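Local atomic coordinates of beta-lactamase OXA-2 (Salmonella typhimurium, PDB entry 1K38), a protein that hydrolyses the beta-lactam ring of penicillins such as oxacillin and so confers antibiotic resistance, as a class D serine beta-lactamase. Residues Gln18-Ala26 and Leu36-Lys44. Residues are numbered along the deposited sequence; the frame is centred on the assembly and turned at random. Where two conformers were deposited one is given.
Sequences QAKGTIVVA and LVFDPVRSK
Val25 and Leu36 form an antiparallel hydrogen-bonded pair, with Val25 N 2.8 Å from Leu36 O and Leu36 N 2.8 Å from Val25 O, and the ladder runs on through the non-hydrogen-bonded pair Val24-Val37 to Ile23-Phe38. In that last pair Phe38 N donates to Ile23 O at 3.0 Å, whereas the return bond from Ile23 N to Phe38 O is weak, and regular pairing ends there. On one face of the sheet Ile23 turns CG2 to Phe38 CB, the two side chains crossing at about a right angle. CG of Phe38 lies opposite its own backbone N (chi1 172°), and the ring brings its CE2 edge to Gly21 O, 3.6 Å away, while Phe14 stacks on it. On the other face Val24 presses CG2 against Ser43 CB (3.6 Å), and Ile151 of helix 147-158 also touches Val24. The two strands are a beta hairpin in the mixed sheet of the penicillin-binding transpeptidase fold: 36-38 lies between the edge strand 5-6 and 21-27, which pairs on its other side with 208-217. Where 36-38 ends, Asp39 is the N-cap of the short helical turn 40-43, its OD1 receiving Arg42 N from above the carboxylate plane. Thr22 OG1 sits between two carbonyls, Phe38 O at 2.8 Å and Asp39 O at 3.2 Å, either of which could accept its single proton. A water donates to both Gly21 O and Asp39 OD2, linking the chains beside the end of the ladder. Arg42 reaches back across Thr22, its CG 3.7 Å from Thr22 CG2; the extended chain then turns one guanidinium face to Gly21 CA and Lys20 O, both lying toward its rim, while NE is hydrogen-bonded to Asn215 OD1 and NH2 makes a salt bridge to Asp217 OD1.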
loop_
_atom_site.group_PDB
_atom_site.type_symbol
_atom_site.label_atom_id
_atom_site.label_comp_id
_atom_site.label_asym_id
_atom_site.label_seq_id
_atom_site.Cartn_x
_atom_site.Cartn_y
_atom_site.Cartn_z
ATOM N N GLN A 18 -20.409 -22.852 9.354
ATOM C CA GLN A 18 -20.514 -24.236 8.910
ATOM C C GLN A 18 -19.393 -24.587 7.940
ATOM O O GLN A 18 -19.639 -25.027 6.817
ATOM C CB GLN A 18 -21.876 -24.463 8.250
ATOM C CG GLN A 18 -23.051 -24.194 9.183
ATOM C CD GLN A 18 -24.388 -24.236 8.471
ATOM O OE1 GLN A 18 -24.650 -23.439 7.572
ATOM N NE2 GLN A 18 -25.243 -25.169 8.873
ATOM N N ALA A 19 -18.158 -24.390 8.385
ATOM C CA ALA A 19 -17.004 -24.670 7.549
ATOM C C ALA A 19 -16.024 -25.615 8.225
ATOM O O ALA A 19 -15.970 -25.713 9.452
ATOM C CB ALA A 19 -16.298 -23.363 7.188
ATOM N N LYS A 20 -15.254 -26.316 7.403
ATOM C CA LYS A 20 -14.242 -27.239 7.891
ATOM C C LYS A 20 -12.913 -26.756 7.330
ATOM O O LYS A 20 -12.768 -26.582 6.123
ATOM C CB LYS A 20 -14.531 -28.660 7.406
ATOM C CG LYS A 20 -15.869 -29.217 7.876
ATOM C CD LYS A 20 -15.957 -29.257 9.396
ATOM C CE LYS A 20 -17.309 -29.773 9.859
ATOM N NZ LYS A 20 -17.417 -29.783 11.343
ATOM N N GLY A 21 -11.942 -26.523 8.201
ATOM C CA GLY A 21 -10.661 -26.059 7.718
ATOM C C GLY A 21 -9.638 -25.841 8.808
ATOM O O GLY A 21 -9.740 -26.394 9.903
ATOM N N THR A 22 -8.647 -25.017 8.493
ATOM C CA THR A 22 -7.565 -24.713 9.419
ATOM C C THR A 22 -7.170 -23.250 9.296
ATOM O O THR A 22 -7.480 -22.592 8.307
ATOM C CB THR A 22 -6.314 -25.569 9.099
ATOM O OG1 THR A 22 -5.290 -25.328 10.075
ATOM C CG2 THR A 22 -5.764 -25.219 7.710
ATOM N N ILE A 23 -6.522 -22.732 10.329
ATOM C CA ILE A 23 -6.022 -21.371 10.291
ATOM C C ILE A 23 -4.828 -21.258 11.218
ATOM O O ILE A 23 -4.805 -21.837 12.306
ATOM C CB ILE A 23 -7.083 -20.303 10.692
ATOM C CG1 ILE A 23 -6.506 -18.903 10.448
ATOM C CG2 ILE A 23 -7.485 -20.455 12.160
ATOM C CD1 ILE A 23 -7.489 -17.771 10.690
ATOM N N VAL A 24 -3.814 -20.549 10.742
ATOM C CA VAL A 24 -2.602 -20.294 11.507
ATOM C C VAL A 24 -2.514 -18.784 11.593
ATOM O O VAL A 24 -2.700 -18.094 10.593
ATOM C CB VAL A 24 -1.340 -20.804 10.783
ATOM C CG1 VAL A 24 -0.095 -20.456 11.600
ATOM C CG2 VAL A 24 -1.427 -22.301 10.571
ATOM N N VAL A 25 -2.245 -18.277 12.788
ATOM C CA VAL A 25 -2.113 -16.845 12.997
ATOM C C VAL A 25 -0.801 -16.592 13.730
ATOM O O VAL A 25 -0.557 -17.163 14.795
ATOM C CB VAL A 25 -3.281 -16.287 13.846
ATOM C CG1 VAL A 25 -3.029 -14.820 14.180
ATOM C CG2 VAL A 25 -4.596 -16.439 13.091
ATOM N N ALA A 26 0.052 -15.756 13.151
ATOM C CA ALA A 26 1.324 -15.427 13.779
ATOM C C ALA A 26 1.280 -13.943 14.095
ATOM O O ALA A 26 1.378 -13.102 13.203
ATOM C CB ALA A 26 2.478 -15.741 12.842
ATOM N N LEU A 36 -0.647 -19.149 16.802
ATOM C CA LEU A 36 -1.945 -19.690 17.194
ATOM C C LEU A 36 -2.438 -20.540 16.032
ATOM O O LEU A 36 -2.358 -20.125 14.876
ATOM C CB LEU A 36 -2.929 -18.557 17.476
ATOM C CG LEU A 36 -2.532 -17.577 18.583
ATOM C CD1 LEU A 36 -3.616 -16.520 18.725
ATOM C CD2 LEU A 36 -2.335 -18.322 19.897
ATOM N N VAL A 37 -2.956 -21.725 16.333
ATOM C CA VAL A 37 -3.424 -22.613 15.279
ATOM C C VAL A 37 -4.689 -23.386 15.630
ATOM O O VAL A 37 -4.865 -23.832 16.764
ATOM C CB VAL A 37 -2.321 -23.640 14.912
ATOM C CG1 VAL A 37 -1.970 -24.484 16.133
ATOM C CG2 VAL A 37 -2.787 -24.532 13.767
ATOM N N PHE A 38 -5.575 -23.524 14.649
ATOM C CA PHE A 38 -6.796 -24.299 14.834
ATOM C C PHE A 38 -6.561 -25.445 13.863
ATOM O O PHE A 38 -6.289 -25.213 12.681
ATOM C CB PHE A 38 -8.067 -23.559 14.427
ATOM C CG PHE A 38 -9.286 -24.439 14.456
ATOM C CD1 PHE A 38 -9.815 -24.879 15.668
ATOM C CD2 PHE A 38 -9.846 -24.913 13.273
ATOM C CE1 PHE A 38 -10.875 -25.784 15.702
ATOM C CE2 PHE A 38 -10.907 -25.818 13.293
ATOM C CZ PHE A 38 -11.421 -26.257 14.513
ATOM N N ASP A 39 -6.664 -26.668 14.376
ATOM C CA ASP A 39 -6.422 -27.901 13.629
ATOM C C ASP A 39 -4.964 -27.929 13.176
ATOM O O ASP A 39 -4.655 -27.750 11.996
ATOM C CB ASP A 39 -7.340 -28.036 12.412
ATOM C CG ASP A 39 -7.366 -29.458 11.866
ATOM O OD1 ASP A 39 -6.390 -30.210 12.090
ATOM O OD2 ASP A 39 -8.361 -29.826 11.213
ATOM N N PRO A 40 -4.044 -28.152 14.125
ATOM C CA PRO A 40 -2.608 -28.203 13.836
ATOM C C PRO A 40 -2.216 -29.206 12.759
ATOM O O PRO A 40 -1.349 -28.925 11.935
ATOM C CB PRO A 40 -1.986 -28.518 15.202
ATOM C CG PRO A 40 -3.091 -29.190 15.949
ATOM C CD PRO A 40 -4.301 -28.393 15.553
ATOM N N VAL A 41 -2.850 -30.373 12.747
ATOM C CA VAL A 41 -2.508 -31.364 11.735
ATOM C C VAL A 41 -2.833 -30.857 10.330
ATOM O O VAL A 41 -2.010 -30.971 9.415
ATOM C CB VAL A 41 -3.238 -32.704 11.990
ATOM C CG1 VAL A 41 -2.973 -33.665 10.843
ATOM C CG2 VAL A 41 -2.752 -33.314 13.301
ATOM N N ARG A 42 -4.022 -30.291 10.149
ATOM C CA ARG A 42 -4.378 -29.783 8.833
ATOM C C ARG A 42 -3.522 -28.579 8.455
ATOM O O ARG A 42 -3.268 -28.339 7.275
ATOM C CB ARG A 42 -5.860 -29.399 8.769
ATOM C CG ARG A 42 -6.267 -28.873 7.396
ATOM C CD ARG A 42 -7.770 -28.713 7.250
ATOM N NE ARG A 42 -8.093 -28.042 5.995
ATOM C CZ ARG A 42 -9.101 -28.374 5.196
ATOM N NH1 ARG A 42 -9.904 -29.382 5.510
ATOM N NH2 ARG A 42 -9.301 -27.692 4.077
ATOM N N SER A 43 -3.064 -27.827 9.453
ATOM C CA SER A 43 -2.256 -26.644 9.175
ATOM C C SER A 43 -0.927 -27.001 8.516
ATOM O O SER A 43 -0.278 -26.143 7.918
ATOM C CB SER A 43 -1.999 -25.847 10.459
ATOM O OG SER A 43 -1.007 -26.459 11.263
ATOM N N LYS A 44 -0.531 -28.268 8.616
ATOM C CA LYS A 44 0.719 -28.720 8.022
ATOM C C LYS A 44 0.504 -29.553 6.759
ATOM O O LYS A 44 1.464 -30.030 6.154
ATOM C CB LYS A 44 1.525 -29.522 9.050
ATOM C CG LYS A 44 1.895 -28.716 10.292
ATOM C CD LYS A 44 2.707 -29.537 11.285
ATOM C CE LYS A 44 4.066 -29.914 10.714
ATOM N NZ LYS A 44 4.890 -28.715 10.383
HETATM O O HOH W 1 -10.585 -28.797 10.666
#